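Local coordinates for hyaluronidase (Streptomyces koganeiensis, PDB 4UFQ), which degrades hyaluronan and probably works as a trimer whose elongated shaft is a triple-stranded beta-helix, at the interface of chains A and B. Coordinates in Å, arbitrary orientation; residue numbers count along the deposited sequence, not the author numbering. Chains: chain A/B, Hyaluronidase.

Contacts 1 and 2 lie along one A–B interface, their C-alpha centres about 30 Å apart, and share no residue. Both repeat the same register: a carbonyl in a chain A loop receives the N-H of the chain B residue thirteen positions earlier, just where a strand begins in each chain. In contact 1 the strands are A 124-127 and B 110-113; in contact 2 they are A 54-58 and B 40-44. Contact 2 adds a parallel bridge between A 40-44 and B 28-32, where chain A donates, again thirteen positions apart. This recurrence fits copies wound about a common axis, as in the HylP family, the deposited assembly holding three.

Contact 1: the interface of chains A and B. Residues chain A 119, 121-123; chain B 107-110.
A:Thr119 and B:Ala107 meet at the close-set end of this stretch of the HylP-type triple-stranded beta-helix, where a chain A loop leading into strand 124-127 runs beside the start of strand 110-113 of chain B. The threonine hydroxyl OG1 gives a hydrogen bond to the carbonyl O of B:Ala107 at 2.7 Å, approaching with a slight tilt from the carbonyl plane. Because OG1 stands opposite the threonine's own backbone N (chi1 -178°), it can also accept the N-H of A:Gly121, 3.1 Å from N to OG1, and so ties the loop's bend to the neighbouring chain. Removing the hydroxyl with a valine here would probably leave the B:Ala107 carbonyl and the A:Gly121 N-H without this mate and let the loop shift. Next along, B:Gly109 N reaches A:Asn122 O at 2.9 Å, in the carbonyl plane, and B:Ile110 N binds A:Leu123 O at 3.0 Å from above that carbonyl's plane. A:Asn122 and B:Gln108 hide most of the surface here, their stems and backbone forming the packed part: the glutamine's CG rests 3.7 Å from A:Asn122 N, flanking the backbone bonds. The two side chains lie alongside each other and point the same way, with amide planes turned 62° apart. Looser are the amide ends, where the asparagine ND2 donates to the glutamine OE1 at 3.1 Å, tilted from the glutamine's carbonyl plane and from the asparagine's own amide plane; this margin may lie towards solvent.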
# COMPACT_ATOMS: atom_id res chain seq x y z
N THR A 119 -5.00 1.17 15.74
CA THR A 119 -3.64 0.88 16.12
C THR A 119 -2.89 2.18 16.38
O THR A 119 -3.26 3.25 15.87
CB THR A 119 -2.87 0.11 15.04
OG1 THR A 119 -1.56 -0.18 15.52
CG2 THR A 119 -2.76 0.89 13.73
N GLY A 121 0.36 2.19 15.63
CA GLY A 121 1.41 2.14 14.62
C GLY A 121 1.09 2.75 13.26
O GLY A 121 -0.07 3.08 12.96
N ASN A 122 2.11 2.90 12.43
CA ASN A 122 1.94 3.45 11.09
C ASN A 122 1.02 2.57 10.27
O ASN A 122 1.13 1.34 10.34
CB ASN A 122 3.27 3.53 10.34
CG ASN A 122 4.27 4.43 11.00
OD1 ASN A 122 3.94 5.54 11.44
ND2 ASN A 122 5.51 3.96 11.09
N LEU A 123 0.11 3.17 9.51
CA LEU A 123 -0.74 2.41 8.63
C LEU A 123 0.04 1.97 7.38
O LEU A 123 -0.11 0.83 6.92
CB LEU A 123 -1.98 3.23 8.24
CG LEU A 123 -2.70 3.85 9.44
CD1 LEU A 123 -4.00 4.53 8.96
CD2 LEU A 123 -2.99 2.81 10.50
N ALA B 107 0.98 -2.36 16.30
CA ALA B 107 1.41 -2.95 15.03
C ALA B 107 1.14 -2.06 13.83
O ALA B 107 0.14 -1.35 13.77
CB ALA B 107 0.72 -4.29 14.83
N GLN B 108 2.04 -2.12 12.86
CA GLN B 108 1.91 -1.36 11.64
C GLN B 108 1.16 -2.15 10.60
O GLN B 108 1.07 -3.38 10.69
CB GLN B 108 3.31 -0.98 11.13
CG GLN B 108 4.12 -0.19 12.15
CD GLN B 108 5.57 -0.07 11.76
OE1 GLN B 108 5.95 0.86 11.06
NE2 GLN B 108 6.38 -1.02 12.20
N GLY B 109 0.62 -1.44 9.62
CA GLY B 109 -0.07 -2.07 8.50
C GLY B 109 0.90 -2.60 7.45
O GLY B 109 1.16 -3.80 7.38
N ILE B 110 1.45 -1.70 6.64
CA ILE B 110 2.33 -2.04 5.53
C ILE B 110 3.66 -1.30 5.70
O ILE B 110 3.68 -0.07 5.84
CB ILE B 110 1.69 -1.62 4.20
CG1 ILE B 110 0.38 -2.39 3.98
CG2 ILE B 110 2.66 -1.83 3.02
CD1 ILE B 110 -0.48 -1.86 2.85

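Contact 2: the interface of chains A and B. Residues chain A 42-43, 52-53; chain B 30, 39-40.
The flat peptide group joining A:Ile42 to A:Tyr43 presents its N-H edge to B:Leu30, whose carbonyl O lies close to the peptide plane and 2.9 Å from A:Tyr43 N. The hydrogen bond is nearly straight at the acceptor, with a C=O...N angle of 161°. Over one face of the same peptide sits the methyl CB of B:Ala39, wedged among carbonyls: it is 3.3 Å from A:Ala53 O and 3.5 Å from A:Tyr43 O. The tyrosine ring takes little part, since a first torsion of -177° swings it away from B:Leu30 and B:Ala39. A second peptide carbonyl, that of A:Ala52, accepts the N-H of B:Ala39 at 3.0 Å, tilted from its plane; the following pair, B:Ala40 N and A:Ala53 O, makes a weak bond. Apolar contact comes from A:Ile42. Its CG2 branch, anti to the backbone N, reaches the CB of B:Ala39 and that of B:Ala40, each at 3.9 Å, and CD1 also touches the B:Ala40 methyl, covering it from a second branch. The small alanine side chains probably let the backbones of the two copies come this near. In the fold, strand 40-44 of chain A runs parallel to strand 28-32 of chain B, while strand 40-44 of chain B starts beside the chain A loop that enters strand 54-58, so successive strands of the triple-stranded beta-helix come from different copies.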
# COMPACT_ATOMS: atom_id res chain seq x y z
N ILE A 42 8.47 -24.62 1.24
CA ILE A 42 8.23 -24.87 -0.17
C ILE A 42 9.28 -24.12 -0.97
O ILE A 42 9.40 -22.90 -0.85
CB ILE A 42 6.80 -24.46 -0.60
CG1 ILE A 42 5.75 -25.25 0.20
CG2 ILE A 42 6.60 -24.67 -2.10
CD1 ILE A 42 4.30 -24.87 -0.11
N TYR A 43 10.04 -24.85 -1.78
CA TYR A 43 11.26 -24.35 -2.39
C TYR A 43 11.33 -24.72 -3.87
O TYR A 43 11.30 -25.90 -4.22
CB TYR A 43 12.45 -24.97 -1.65
CG TYR A 43 13.82 -24.50 -2.10
CD1 TYR A 43 13.98 -23.35 -2.86
CD2 TYR A 43 14.95 -25.24 -1.78
CE1 TYR A 43 15.23 -22.94 -3.27
CE2 TYR A 43 16.20 -24.84 -2.19
CZ TYR A 43 16.34 -23.69 -2.93
OH TYR A 43 17.60 -23.29 -3.34
N ALA A 52 6.93 -21.60 -10.46
CA ALA A 52 6.86 -20.87 -9.20
C ALA A 52 7.20 -21.80 -8.05
O ALA A 52 7.39 -23.00 -8.25
CB ALA A 52 5.45 -20.29 -9.02
N ALA A 53 7.31 -21.25 -6.84
CA ALA A 53 7.42 -22.07 -5.64
C ALA A 53 6.03 -22.55 -5.25
O ALA A 53 5.79 -23.75 -5.06
CB ALA A 53 8.05 -21.26 -4.51
N LEU B 30 9.11 -29.38 0.79
CA LEU B 30 8.77 -29.68 -0.60
C LEU B 30 9.68 -28.88 -1.50
O LEU B 30 9.50 -27.66 -1.64
CB LEU B 30 7.30 -29.34 -0.86
CG LEU B 30 6.31 -30.08 0.05
CD1 LEU B 30 4.94 -29.44 -0.03
CD2 LEU B 30 6.21 -31.56 -0.33
N ALA B 39 6.71 -25.88 -7.52
CA ALA B 39 7.06 -26.78 -6.42
C ALA B 39 5.81 -27.29 -5.73
O ALA B 39 5.75 -28.45 -5.28
CB ALA B 39 7.99 -26.11 -5.43
N ALA B 40 4.78 -26.46 -5.68
CA ALA B 40 3.52 -26.85 -5.06
C ALA B 40 2.33 -26.10 -5.63
O ALA B 40 2.40 -24.89 -5.87
CB ALA B 40 3.59 -26.62 -3.56